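Long-range contacts in beta sliding clamp (Pseudomonas aeruginosa, PDB 6AMS), which forms a ring-shaped head-to-tail homodimer around DNA and probably tethers DNA polymerases and other proteins to it, conferring processivity: residues 40-45 / 55-60; 31-36 / 68-73; 86-91 / 99-104; 47-52 / 115-120. All coordinates share one frame; numbering follows the deposited sequence.

Contact 1. Residues 40-45 / 55-60; sequences QQLSLT and GRVVLE
The side-chain amide nitrogen of Gln40 grips two carbonyls of the chain leaving strand 51-58: NE2 donates to Leu59 O at 3.1 Å and is also hydrogen-bonded to Asp61 O. Leu59 O takes that bond from above its carbonyl plane, 71° out of it, although the partner lies close to the plane of the Gln40 amide. A bend at chi2 (-62°) folds the chain back to reach it, while Gln40 O receives Leu59 N at 2.8 Å. Beyond this end lies a regular antiparallel hairpin ladder: Leu42 and Val57 exchange two bonds, Leu42 N meeting Val57 O at 2.9 Å, and Leu44 and Gly55 exchange two more. Val57 CG1 rests beside Leu42 CB at 3.5 Å, the two side chains pointing the same way. On the other face, Gln41 NE2 touches Arg56 CD at 3.7 Å with amide and guanidinium planes 63° apart; Arg56 NH1 is held by Thr232, on the strand that continues the sheet. The apolar face of Leu42, Leu44 and Val57 is covered by helix 7-18, where Leu44 meets Leu10 and Leu14, and by Phe3 and Ile5 of strand 2-6, with strand 32-38 alongside.

Contact 2. Residues 31-36 / 68-73; sequences SNVLLV and ITVPAR
Two flat groups lie nearly parallel where Asn32 meets the Val70-Pro71 peptide: that peptide covers one face of the Asn32 carboxamide, with CG of Asn32 3.3 Å from C of Val70 and OD1 3.3 Å from N of Pro71. Proline nitrogen has no hydrogen, so the OD1 approach is a face-on contact and not a hydrogen bond. At the amide's edge ND2 points to Thr69 OG1 (3.0 Å), in an almost straight bond of 178° lying 1° from the amide plane. CG of Asn32 sits anti to its carbonyl carbon (chi1 -70°), which swings the carboxamide across the neighbouring strand, at about a right angle to the Thr69 side chain. Thr69 OG1 is bonded in turn to Leu111 O.

Around this the strands pair antiparallel, their short axes 4.2 Å apart at closest. Val33 N meets Val70 O at 2.7 Å, and Leu35 and Ile68 exchange a pair of bonds. Val33 CG1 and Val70 CG2 lie side by side at 3.7 Å. Where strand 66-71 gives way to helix 72-81, Pro71 takes the N-cap position and Ala72 N reaches Ser31 O at 2.9 Å, so the start of the helix is tied to the residue just before strand 32-38. Pro71 also packs on Glu301 of the second subunit.

Taken together, the evidence supports one rotation of the buried Asn32 amide: because Leu111 O can only accept, the Thr69 hydroxyl probably spends its hydrogen there and is left to accept from Asn32 ND2, and the donor-free proline nitrogen is consistent with a face-on approach for the oxygen end.

Contact 3. Residues 86-91 / 99-104; sequences VLIDIR and VKAGRS
Lys100 starts beside Asp89: the two side chains point the same way and their CB atoms stand 4.1 Å apart, Lys100 CB being equally near Asp89 O. From there CG lies anti to the carbonyl carbon (chi1 -63°), and a bend at chi2 carries the chain along the sheet until NZ comes to the edge of the Arg91 guanidinium, near its plane. NZ is 3.3 Å from Arg91 NH2. Both are donors, so this is a like-charge approach and no bond. Asp89 brings a negative charge nearby, which may partly offset the two cations: its OD1 lies 3.1 Å from Arg91 NH2, clearly off the plane of the guanidinium, a contact of charges alone, and 4.2 Å from Lys100 NZ, too far for a salt bridge. Its OD2 is hydrogen-bonded to His2 NE2.

The backbones of the same two residues are directly paired, Asp89 N meeting Lys100 O at 2.8 Å in a bond of 179°. On the opposite face Ile88 CG2 presses on Val99 CG1 at 3.5 Å.

This hairpin occupies the middle of a four-stranded antiparallel sheet. Strand 2-6 flanks 87-93 and strand 104-109 flanks 96-101, while Leu10 of helix 7-18 covers Ile88 and Ile90. Ser104, which closes the type II' turn begun at Ala101, pairs antiparallel with a strand of the second subunit, extending the sheet into the neighbouring subunit.

Contact 4. Residues 47-52 / 115-120; sequences TDLEVE and DFPTVE
Glu52 brings its carboxylate against a methyl group: OE2 lies 3.2 Å from Val119 CG2, and CD follows at 3.6 Å. The two side chains run antiparallel alongside one another, Glu52 reaching out with CG anti to its backbone N (chi1 -164°) and an extended chain beyond. In the DNA-clamp fold this is the place where the turn of hairpin 41-47/51-58 meets the connecting segment that leads from strand 104-109 to strand 126-131.

The contact is made by side-chain packing, since the two backbones stay well apart: even the nearest CA atoms, those of Leu49 and Pro117, are 7.5 Å from each other. Pro117 rests its ring against two residues of the turn, Thr47 and Leu49. Its CG touches Thr47 CG2 at 3.7 Å, and Leu49 CD2 comes in roughly perpendicular to the proline. Leu30 adds to this apolar patch by touching both Leu49 and Pro117, and Val119 also reaches Thr234 and His223 in the strands beyond.

Several bonds internal to the turn brace it, alongside the backbone pairing of Glu50 with Lys236. Asp48 OD1 accepts from both Glu50 N and Val51 N, forming an Asx turn that extends to an Asx motif. Leu49 N gives its hydrogen to Thr47 OG1, an ST turn, and that hydroxyl donates to Val51 O at 2.7 Å. With OG1 thus committed inward (chi1 -170°), the methyl is the branch turned to the connecting segment, where Thr47 CG2 meets Phe116 CZ obliquely at 3.9 Å.

Contacts 1 and 2 lie in one sheet, which contact 4 reaches through residues 47-52, whereas contact 3 lies in the other sheet of the same domain. Contacts 1 and 2, centres 13 Å apart, are stitched by probable hydrogen bonds from Thr45 N to Leu34 O (2.8 Å) and from Ser43 N to Val36 O (2.9 Å), which makes four consecutive strands of the sheet. Phe116 of contact 4 ties in both: its CZ lies 3.3 Å from Thr45 O and its CD2 3.8 Å from Leu34 CB. Contact 3 touches none of them; its centre is about 17 Å from those of contacts 1 and 2 and about 29 Å from that of contact 4. Contacts 2 and 3 both reach the second subunit of the ring.

Contact 1. Residues 40-45 / 55-60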
loop_
_atom_site.group_PDB
_atom_site.type_symbol
_atom_site.label_atom_id
_atom_site.label_comp_id
_atom_site.label_asym_id
_atom_site.label_seq_id
_atom_site.Cartn_x
_atom_site.Cartn_y
_atom_site.Cartn_z
ATOM N N GLN A 40 -25.385 -0.336 -31.859
ATOM C CA GLN A 40 -24.891 0.802 -31.080
ATOM C C GLN A 40 -24.523 0.412 -29.652
ATOM O O GLN A 40 -24.705 1.199 -28.728
ATOM C CB GLN A 40 -25.946 1.913 -31.121
ATOM C CG GLN A 40 -26.210 2.405 -32.539
ATOM C CD GLN A 40 -24.977 3.012 -33.208
ATOM O OE1 GLN A 40 -24.578 2.600 -34.310
ATOM N NE2 GLN A 40 -24.340 3.968 -32.524
ATOM N N GLN A 41 -24.020 -0.801 -29.485
ATOM C CA GLN A 41 -23.627 -1.272 -28.172
ATOM C C GLN A 41 -22.220 -1.822 -28.171
ATOM O O GLN A 41 -21.826 -2.559 -29.068
ATOM C CB GLN A 41 -24.584 -2.346 -27.659
ATOM C CG GLN A 41 -24.267 -2.796 -26.243
ATOM C CD GLN A 41 -25.217 -3.853 -25.725
ATOM O OE1 GLN A 41 -25.093 -5.029 -26.051
ATOM N NE2 GLN A 41 -26.159 -3.437 -24.893
ATOM N N LEU A 42 -21.462 -1.441 -27.154
ATOM C CA LEU A 42 -20.116 -1.933 -26.984
ATOM C C LEU A 42 -20.126 -2.806 -25.740
ATOM O O LEU A 42 -20.593 -2.392 -24.686
ATOM C CB LEU A 42 -19.131 -0.780 -26.812
ATOM C CG LEU A 42 -17.725 -1.167 -26.351
ATOM C CD1 LEU A 42 -17.092 -2.187 -27.284
ATOM C CD2 LEU A 42 -16.836 0.050 -26.189
ATOM N N SER A 43 -19.628 -4.026 -25.877
ATOM C CA SER A 43 -19.553 -4.944 -24.754
ATOM C C SER A 43 -18.093 -5.209 -24.468
ATOM O O SER A 43 -17.315 -5.439 -25.380
ATOM C CB SER A 43 -20.276 -6.248 -25.062
ATOM O OG SER A 43 -21.675 -6.089 -24.944
ATOM N N LEU A 44 -17.713 -5.162 -23.201
ATOM C CA LEU A 44 -16.322 -5.397 -22.850
ATOM C C LEU A 44 -16.305 -6.567 -21.883
ATOM O O LEU A 44 -17.052 -6.555 -20.877
ATOM C CB LEU A 44 -15.684 -4.162 -22.209
ATOM C CG LEU A 44 -15.736 -2.829 -22.950
ATOM C CD1 LEU A 44 -17.086 -2.147 -22.718
ATOM C CD2 LEU A 44 -14.623 -1.933 -22.440
ATOM N N THR A 45 -15.504 -7.578 -22.212
ATOM C CA THR A 45 -15.419 -8.806 -21.435
ATOM C C THR A 45 -14.022 -9.160 -20.937
ATOM O O THR A 45 -13.054 -9.097 -21.680
ATOM C CB THR A 45 -15.951 -9.987 -22.269
ATOM O OG1 THR A 45 -17.260 -9.677 -22.749
ATOM C CG2 THR A 45 -16.011 -11.258 -21.446
ATOM N N GLY A 55 -19.175 -5.742 -19.382
ATOM C CA GLY A 55 -19.613 -4.374 -19.245
ATOM C C GLY A 55 -20.227 -3.912 -20.548
ATOM O O GLY A 55 -19.729 -4.237 -21.616
ATOM N N ARG A 56 -21.332 -3.183 -20.457
ATOM C CA ARG A 56 -22.022 -2.671 -21.635
ATOM C C ARG A 56 -22.109 -1.156 -21.645
ATOM O O ARG A 56 -22.419 -0.542 -20.636
ATOM C CB ARG A 56 -23.426 -3.255 -21.729
ATOM C CG ARG A 56 -23.470 -4.657 -22.291
ATOM C CD ARG A 56 -24.798 -5.325 -21.994
ATOM N NE ARG A 56 -24.641 -6.770 -21.945
ATOM C CZ ARG A 56 -24.385 -7.456 -20.838
ATOM N NH1 ARG A 56 -24.247 -8.772 -20.894
ATOM N NH2 ARG A 56 -24.267 -6.826 -19.676
ATOM N N VAL A 57 -21.798 -0.556 -22.783
ATOM C CA VAL A 57 -21.887 0.887 -22.929
ATOM C C VAL A 57 -22.598 1.207 -24.246
ATOM O O VAL A 57 -22.394 0.529 -25.240
ATOM C CB VAL A 57 -20.496 1.548 -22.834
ATOM C CG1 VAL A 57 -19.531 0.926 -23.822
ATOM C CG2 VAL A 57 -20.577 3.056 -22.998
ATOM N N VAL A 58 -23.454 2.219 -24.241
ATOM C CA VAL A 58 -24.175 2.608 -25.444
ATOM C C VAL A 58 -23.314 3.549 -26.270
ATOM O O VAL A 58 -22.711 4.469 -25.732
ATOM C CB VAL A 58 -25.514 3.284 -25.090
ATOM C CG1 VAL A 58 -26.184 3.856 -26.327
ATOM C CG2 VAL A 58 -26.434 2.293 -24.401
ATOM N N LEU A 59 -23.241 3.310 -27.576
ATOM C CA LEU A 59 -22.438 4.162 -28.456
ATOM C C LEU A 59 -23.382 5.147 -29.115
ATOM O O LEU A 59 -24.489 4.766 -29.481
ATOM C CB LEU A 59 -21.778 3.322 -29.540
ATOM C CG LEU A 59 -20.787 2.242 -29.081
ATOM C CD1 LEU A 59 -20.407 1.345 -30.244
ATOM C CD2 LEU A 59 -19.560 2.880 -28.455
ATOM N N GLU A 60 -22.959 6.390 -29.272
ATOM C CA GLU A 60 -23.830 7.455 -29.759
ATOM C C GLU A 60 -23.660 7.697 -31.240
ATOM O O GLU A 60 -24.641 7.609 -31.975
ATOM C CB GLU A 60 -23.634 8.740 -28.934
ATOM C CG GLU A 60 -24.531 8.710 -27.689
ATOM C CD GLU A 60 -23.998 9.516 -26.517
ATOM O OE1 GLU A 60 -22.792 9.393 -26.266
ATOM O OE2 GLU A 60 -24.785 10.243 -25.863
#

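Contact 2. Residues 31-36 / 68-73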
loop_
_atom_site.group_PDB
_atom_site.type_symbol
_atom_site.label_atom_id
_atom_site.label_comp_id
_atom_site.label_asym_id
_atom_site.label_seq_id
_atom_site.Cartn_x
_atom_site.Cartn_y
_atom_site.Cartn_z
ATOM N N SER A 31 -5.135 -11.778 -20.387
ATOM C CA SER A 31 -4.825 -10.386 -20.056
ATOM C C SER A 31 -5.406 -9.405 -21.095
ATOM O O SER A 31 -5.258 -8.219 -20.923
ATOM C CB SER A 31 -3.321 -10.212 -19.816
ATOM O OG SER A 31 -2.620 -10.583 -20.963
ATOM N N ASN A 32 -6.095 -9.908 -22.118
ATOM C CA ASN A 32 -6.870 -9.060 -23.033
ATOM C C ASN A 32 -8.323 -8.903 -22.641
ATOM O O ASN A 32 -8.885 -9.733 -21.966
ATOM C CB ASN A 32 -6.801 -9.579 -24.468
ATOM C CG ASN A 32 -5.426 -9.395 -25.089
ATOM O OD1 ASN A 32 -4.455 -9.039 -24.412
ATOM N ND2 ASN A 32 -5.349 -9.624 -26.397
ATOM N N VAL A 33 -8.896 -7.780 -23.039
ATOM C CA VAL A 33 -10.325 -7.525 -22.913
ATOM C C VAL A 33 -10.923 -7.782 -24.295
ATOM O O VAL A 33 -10.330 -7.412 -25.321
ATOM C CB VAL A 33 -10.667 -6.092 -22.434
ATOM C CG1 VAL A 33 -10.020 -4.989 -23.273
ATOM C CG2 VAL A 33 -12.178 -5.899 -22.326
ATOM N N LEU A 34 -12.079 -8.458 -24.310
ATOM C CA LEU A 34 -12.830 -8.745 -25.529
ATOM C C LEU A 34 -13.778 -7.585 -25.762
ATOM O O LEU A 34 -14.576 -7.248 -24.872
ATOM C CB LEU A 34 -13.616 -10.046 -25.412
ATOM C CG LEU A 34 -14.681 -10.264 -26.467
ATOM C CD1 LEU A 34 -13.976 -10.517 -27.783
ATOM C CD2 LEU A 34 -15.645 -11.399 -26.127
ATOM N N LEU A 35 -13.666 -6.968 -26.935
ATOM C CA LEU A 35 -14.499 -5.843 -27.341
ATOM C C LEU A 35 -15.368 -6.312 -28.494
ATOM O O LEU A 35 -14.869 -6.856 -29.448
ATOM C CB LEU A 35 -13.637 -4.665 -27.795
ATOM C CG LEU A 35 -12.598 -4.088 -26.834
ATOM C CD1 LEU A 35 -11.858 -2.940 -27.495
ATOM C CD2 LEU A 35 -13.251 -3.623 -25.547
ATOM N N VAL A 36 -16.667 -6.076 -28.394
ATOM C CA VAL A 36 -17.666 -6.499 -29.366
ATOM C C VAL A 36 -18.569 -5.306 -29.611
ATOM O O VAL A 36 -19.143 -4.782 -28.679
ATOM C CB VAL A 36 -18.516 -7.678 -28.861
ATOM C CG1 VAL A 36 -19.526 -8.134 -29.898
ATOM C CG2 VAL A 36 -17.622 -8.853 -28.466
ATOM N N ILE A 68 -12.811 -7.939 -31.324
ATOM C CA ILE A 68 -11.368 -8.089 -31.175
ATOM C C ILE A 68 -10.950 -8.072 -29.707
ATOM O O ILE A 68 -11.674 -7.559 -28.863
ATOM C CB ILE A 68 -10.647 -6.891 -31.850
ATOM C CG1 ILE A 68 -9.207 -7.226 -32.235
ATOM C CG2 ILE A 68 -10.722 -5.652 -30.976
ATOM C CD1 ILE A 68 -9.085 -7.952 -33.549
ATOM N N THR A 69 -9.809 -8.676 -29.397
ATOM C CA THR A 69 -9.253 -8.588 -28.049
ATOM C C THR A 69 -7.944 -7.772 -28.057
ATOM O O THR A 69 -7.146 -7.793 -29.020
ATOM C CB THR A 69 -9.034 -9.967 -27.409
ATOM O OG1 THR A 69 -7.818 -10.540 -27.877
ATOM C CG2 THR A 69 -10.167 -10.903 -27.741
ATOM N N VAL A 70 -7.780 -6.984 -27.002
ATOM C CA VAL A 70 -6.623 -6.124 -26.825
ATOM C C VAL A 70 -6.207 -6.165 -25.367
ATOM O O VAL A 70 -7.025 -6.441 -24.503
ATOM C CB VAL A 70 -6.935 -4.661 -27.192
ATOM C CG1 VAL A 70 -7.207 -4.514 -28.676
ATOM C CG2 VAL A 70 -8.108 -4.146 -26.382
ATOM N N PRO A 71 -4.928 -5.887 -25.087
ATOM C CA PRO A 71 -4.449 -5.904 -23.684
ATOM C C PRO A 71 -5.222 -4.931 -22.803
ATOM O O PRO A 71 -5.322 -3.747 -23.101
ATOM C CB PRO A 71 -2.953 -5.541 -23.798
ATOM C CG PRO A 71 -2.769 -4.980 -25.170
ATOM C CD PRO A 71 -3.842 -5.574 -26.035
ATOM N N ALA A 72 -5.768 -5.459 -21.728
ATOM C CA ALA A 72 -6.758 -4.766 -20.899
ATOM C C ALA A 72 -6.133 -3.653 -20.110
ATOM O O ALA A 72 -6.574 -2.507 -20.213
ATOM C CB ALA A 72 -7.434 -5.751 -19.961
ATOM N N ARG A 73 -5.122 -3.996 -19.321
ATOM C CA ARG A 73 -4.344 -3.028 -18.537
ATOM C C ARG A 73 -3.884 -1.868 -19.472
ATOM O O ARG A 73 -4.134 -0.713 -19.168
ATOM C CB ARG A 73 -3.101 -3.710 -17.925
ATOM C CG ARG A 73 -3.325 -4.610 -16.779
ATOM C CD ARG A 73 -3.494 -3.781 -15.514
ATOM N NE ARG A 73 -4.561 -4.372 -14.723
ATOM C CZ ARG A 73 -5.100 -3.843 -13.607
ATOM N NH1 ARG A 73 -4.684 -2.653 -13.128
ATOM N NH2 ARG A 73 -6.076 -4.519 -12.991
#

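Contact 3. Residues 86-91 / 99-104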
loop_
_atom_site.group_PDB
_atom_site.type_symbol
_atom_site.label_atom_id
_atom_site.label_comp_id
_atom_site.label_asym_id
_atom_site.label_seq_id
_atom_site.Cartn_x
_atom_site.Cartn_y
_atom_site.Cartn_z
ATOM N N VAL A 86 -12.488 13.839 -23.474
ATOM C CA VAL A 86 -12.045 13.709 -24.855
ATOM C C VAL A 86 -12.749 12.570 -25.600
ATOM O O VAL A 86 -12.997 11.522 -25.036
ATOM C CB VAL A 86 -10.524 13.474 -24.898
ATOM C CG1 VAL A 86 -10.181 12.115 -24.330
ATOM C CG2 VAL A 86 -9.983 13.589 -26.311
ATOM N N LEU A 87 -13.071 12.774 -26.871
ATOM C CA LEU A 87 -13.698 11.724 -27.656
ATOM C C LEU A 87 -12.620 10.786 -28.213
ATOM O O LEU A 87 -11.660 11.229 -28.812
ATOM C CB LEU A 87 -14.534 12.317 -28.779
ATOM C CG LEU A 87 -15.320 11.300 -29.595
ATOM C CD1 LEU A 87 -16.455 10.732 -28.771
ATOM C CD2 LEU A 87 -15.848 11.939 -30.861
ATOM N N ILE A 88 -12.793 9.486 -28.015
ATOM C CA ILE A 88 -11.826 8.520 -28.465
ATOM C C ILE A 88 -12.315 7.753 -29.686
ATOM O O ILE A 88 -13.369 7.225 -29.673
ATOM C CB ILE A 88 -11.506 7.517 -27.356
ATOM C CG1 ILE A 88 -11.266 8.235 -26.050
ATOM C CG2 ILE A 88 -10.324 6.671 -27.732
ATOM C CD1 ILE A 88 -11.003 7.327 -24.898
ATOM N N ASP A 89 -11.501 7.687 -30.722
ATOM C CA ASP A 89 -11.832 6.979 -31.953
ATOM C C ASP A 89 -11.058 5.662 -31.947
ATOM O O ASP A 89 -9.839 5.660 -31.845
ATOM C CB ASP A 89 -11.435 7.835 -33.162
ATOM C CG ASP A 89 -11.911 7.244 -34.463
ATOM O OD1 ASP A 89 -11.264 6.328 -35.064
ATOM O OD2 ASP A 89 -12.962 7.724 -34.907
ATOM N N ILE A 90 -11.780 4.553 -32.003
ATOM C CA ILE A 90 -11.166 3.236 -31.979
ATOM C C ILE A 90 -11.470 2.454 -33.247
ATOM O O ILE A 90 -12.616 2.305 -33.641
ATOM C CB ILE A 90 -11.592 2.446 -30.727
ATOM C CG1 ILE A 90 -11.155 3.198 -29.469
ATOM C CG2 ILE A 90 -10.995 1.051 -30.746
ATOM C CD1 ILE A 90 -11.660 2.601 -28.181
ATOM N N ARG A 91 -10.421 1.967 -33.890
ATOM C CA ARG A 91 -10.580 1.235 -35.127
ATOM C C ARG A 91 -9.639 0.035 -35.224
ATOM O O ARG A 91 -8.533 0.066 -34.702
ATOM C CB ARG A 91 -10.365 2.214 -36.291
ATOM C CG ARG A 91 -10.416 1.644 -37.695
ATOM C CD ARG A 91 -10.820 2.719 -38.691
ATOM N NE ARG A 91 -10.399 4.048 -38.259
ATOM C CZ ARG A 91 -11.034 5.174 -38.574
ATOM N NH1 ARG A 91 -12.124 5.133 -39.325
ATOM N NH2 ARG A 91 -10.585 6.337 -38.128
ATOM N N VAL A 99 -6.016 3.748 -31.702
ATOM C CA VAL A 99 -6.732 4.623 -30.795
ATOM C C VAL A 99 -6.328 6.074 -31.009
ATOM O O VAL A 99 -5.163 6.430 -30.887
ATOM C CB VAL A 99 -6.499 4.211 -29.333
ATOM C CG1 VAL A 99 -7.301 5.092 -28.394
ATOM C CG2 VAL A 99 -6.869 2.751 -29.145
ATOM N N LYS A 100 -7.308 6.900 -31.344
ATOM C CA LYS A 100 -7.078 8.307 -31.575
ATOM C C LYS A 100 -7.909 9.169 -30.688
ATOM O O LYS A 100 -9.049 8.939 -30.526
ATOM C CB LYS A 100 -7.392 8.668 -33.017
ATOM C CG LYS A 100 -6.533 7.999 -34.060
ATOM C CD LYS A 100 -7.272 7.691 -35.362
ATOM C CE LYS A 100 -6.682 6.447 -36.032
ATOM N NZ LYS A 100 -7.565 5.629 -36.922
ATOM N N ALA A 101 -7.295 10.137 -30.059
ATOM C CA ALA A 101 -7.995 11.075 -29.235
ATOM C C ALA A 101 -7.213 12.349 -29.215
ATOM O O ALA A 101 -6.115 12.367 -28.759
ATOM C CB ALA A 101 -8.134 10.522 -27.850
ATOM N N GLY A 102 -7.802 13.448 -29.643
ATOM C CA GLY A 102 -7.069 14.686 -29.653
ATOM C C GLY A 102 -5.841 14.563 -30.529
ATOM O O GLY A 102 -5.911 14.284 -31.676
ATOM N N ARG A 103 -4.685 14.777 -29.947
ATOM C CA ARG A 103 -3.462 14.682 -30.677
ATOM C C ARG A 103 -2.635 13.457 -30.273
ATOM O O ARG A 103 -1.479 13.388 -30.519
ATOM C CB ARG A 103 -2.677 15.953 -30.433
ATOM C CG ARG A 103 -1.984 16.467 -31.666
ATOM C CD ARG A 103 -1.179 17.696 -31.346
ATOM N NE ARG A 103 -1.907 18.938 -31.515
ATOM C CZ ARG A 103 -1.320 20.118 -31.461
ATOM N NH1 ARG A 103 -0.026 20.195 -31.260
ATOM N NH2 ARG A 103 -2.016 21.205 -31.622
ATOM N N SER A 104 -3.251 12.481 -29.666
ATOM C CA SER A 104 -2.540 11.302 -29.275
ATOM C C SER A 104 -2.920 10.133 -30.107
ATOM O O SER A 104 -4.048 9.946 -30.386
ATOM C CB SER A 104 -2.857 10.979 -27.852
ATOM O OG SER A 104 -2.595 12.062 -27.065
#

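Contact 4. Residues 47-52 / 115-120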
loop_
_atom_site.group_PDB
_atom_site.type_symbol
_atom_site.label_atom_id
_atom_site.label_comp_id
_atom_site.label_asym_id
_atom_site.label_seq_id
_atom_site.Cartn_x
_atom_site.Cartn_y
_atom_site.Cartn_z
ATOM N N THR A 47 -11.876 -12.100 -18.348
ATOM C CA THR A 47 -11.984 -13.364 -17.641
ATOM C C THR A 47 -10.652 -13.929 -17.172
ATOM O O THR A 47 -9.614 -13.659 -17.759
ATOM C CB THR A 47 -12.667 -14.427 -18.511
ATOM O OG1 THR A 47 -12.965 -15.574 -17.714
ATOM C CG2 THR A 47 -11.765 -14.830 -19.654
ATOM N N ASP A 48 -10.700 -14.695 -16.087
ATOM C CA ASP A 48 -9.530 -15.379 -15.543
ATOM C C ASP A 48 -9.730 -16.896 -15.561
ATOM O O ASP A 48 -9.041 -17.611 -14.831
ATOM C CB ASP A 48 -9.215 -14.895 -14.130
ATOM C CG ASP A 48 -10.272 -15.289 -13.128
ATOM O OD1 ASP A 48 -11.287 -15.882 -13.526
ATOM O OD2 ASP A 48 -10.084 -14.999 -11.935
ATOM N N LEU A 49 -10.752 -17.318 -16.315
ATOM C CA LEU A 49 -11.234 -18.696 -16.559
ATOM C C LEU A 49 -12.126 -19.254 -15.445
ATOM O O LEU A 49 -12.646 -20.353 -15.558
ATOM C CB LEU A 49 -10.145 -19.709 -16.967
ATOM C CG LEU A 49 -9.193 -19.350 -18.102
ATOM C CD1 LEU A 49 -7.891 -20.115 -17.961
ATOM C CD2 LEU A 49 -9.837 -19.621 -19.450
ATOM N N GLU A 50 -12.301 -18.485 -14.380
ATOM C CA GLU A 50 -13.156 -18.886 -13.280
ATOM C C GLU A 50 -14.322 -17.922 -13.221
ATOM O O GLU A 50 -15.456 -18.293 -12.951
ATOM C CB GLU A 50 -12.382 -18.832 -11.960
ATOM C CG GLU A 50 -13.233 -19.078 -10.721
ATOM C CD GLU A 50 -12.511 -18.775 -9.418
ATOM O OE1 GLU A 50 -11.425 -19.341 -9.181
ATOM O OE2 GLU A 50 -13.042 -17.977 -8.616
ATOM N N VAL A 51 -14.014 -16.670 -13.519
ATOM C CA VAL A 51 -14.972 -15.591 -13.473
ATOM C C VAL A 51 -14.974 -14.822 -14.781
ATOM O O VAL A 51 -13.925 -14.567 -15.349
ATOM C CB VAL A 51 -14.614 -14.644 -12.305
ATOM C CG1 VAL A 51 -15.321 -13.304 -12.399
ATOM C CG2 VAL A 51 -14.901 -15.313 -10.976
ATOM N N GLU A 52 -16.154 -14.503 -15.288
ATOM C CA GLU A 52 -16.256 -13.695 -16.481
ATOM C C GLU A 52 -17.060 -12.448 -16.138
ATOM O O GLU A 52 -18.116 -12.538 -15.527
ATOM C CB GLU A 52 -16.911 -14.457 -17.626
ATOM C CG GLU A 52 -16.682 -13.791 -18.969
ATOM C CD GLU A 52 -17.413 -14.471 -20.103
ATOM O OE1 GLU A 52 -18.624 -14.232 -20.260
ATOM O OE2 GLU A 52 -16.766 -15.227 -20.849
ATOM N N ASP A 115 -10.043 -16.653 -30.140
ATOM C CA ASP A 115 -9.119 -17.106 -29.111
ATOM C C ASP A 115 -9.704 -16.918 -27.701
ATOM O O ASP A 115 -9.455 -17.731 -26.819
ATOM C CB ASP A 115 -7.791 -16.366 -29.228
ATOM C CG ASP A 115 -6.993 -16.797 -30.432
ATOM O OD1 ASP A 115 -7.217 -17.915 -30.926
ATOM O OD2 ASP A 115 -6.136 -16.021 -30.879
ATOM N N PHE A 116 -10.438 -15.827 -27.484
ATOM C CA PHE A 116 -11.059 -15.532 -26.192
ATOM C C PHE A 116 -11.989 -16.650 -25.711
ATOM O O PHE A 116 -12.879 -17.074 -26.440
ATOM C CB PHE A 116 -11.826 -14.212 -26.266
ATOM C CG PHE A 116 -12.007 -13.534 -24.936
ATOM C CD1 PHE A 116 -10.978 -12.803 -24.372
ATOM C CD2 PHE A 116 -13.206 -13.614 -24.259
ATOM C CE1 PHE A 116 -11.141 -12.174 -23.156
ATOM C CE2 PHE A 116 -13.373 -12.988 -23.042
ATOM C CZ PHE A 116 -12.339 -12.267 -22.489
ATOM N N PRO A 117 -11.786 -17.119 -24.470
ATOM C CA PRO A 117 -12.581 -18.203 -23.881
ATOM C C PRO A 117 -14.048 -17.835 -23.656
ATOM O O PRO A 117 -14.351 -16.697 -23.324
ATOM C CB PRO A 117 -11.875 -18.482 -22.550
ATOM C CG PRO A 117 -11.030 -17.290 -22.286
ATOM C CD PRO A 117 -10.659 -16.724 -23.615
ATOM N N THR A 118 -14.933 -18.806 -23.844
ATOM C CA THR A 118 -16.364 -18.595 -23.674
ATOM C C THR A 118 -16.940 -19.368 -22.487
ATOM O O THR A 118 -16.308 -20.284 -21.971
ATOM C CB THR A 118 -17.122 -18.973 -24.955
ATOM O OG1 THR A 118 -16.663 -20.245 -25.424
ATOM C CG2 THR A 118 -16.871 -17.941 -26.031
ATOM N N VAL A 119 -18.153 -19.003 -22.079
ATOM C CA VAL A 119 -18.837 -19.629 -20.943
ATOM C C VAL A 119 -20.170 -20.236 -21.411
ATOM O O VAL A 119 -20.811 -19.705 -22.312
ATOM C CB VAL A 119 -19.005 -18.616 -19.782
ATOM C CG1 VAL A 119 -19.522 -19.270 -18.511
ATOM C CG2 VAL A 119 -17.665 -17.987 -19.466
ATOM N N GLU A 120 -20.589 -21.325 -20.765
ATOM C CA GLU A 120 -21.796 -22.078 -21.113
ATOM C C GLU A 120 -23.114 -21.299 -21.074
ATOM O O GLU A 120 -23.979 -21.531 -21.912
ATOM C CB GLU A 120 -21.909 -23.306 -20.208
#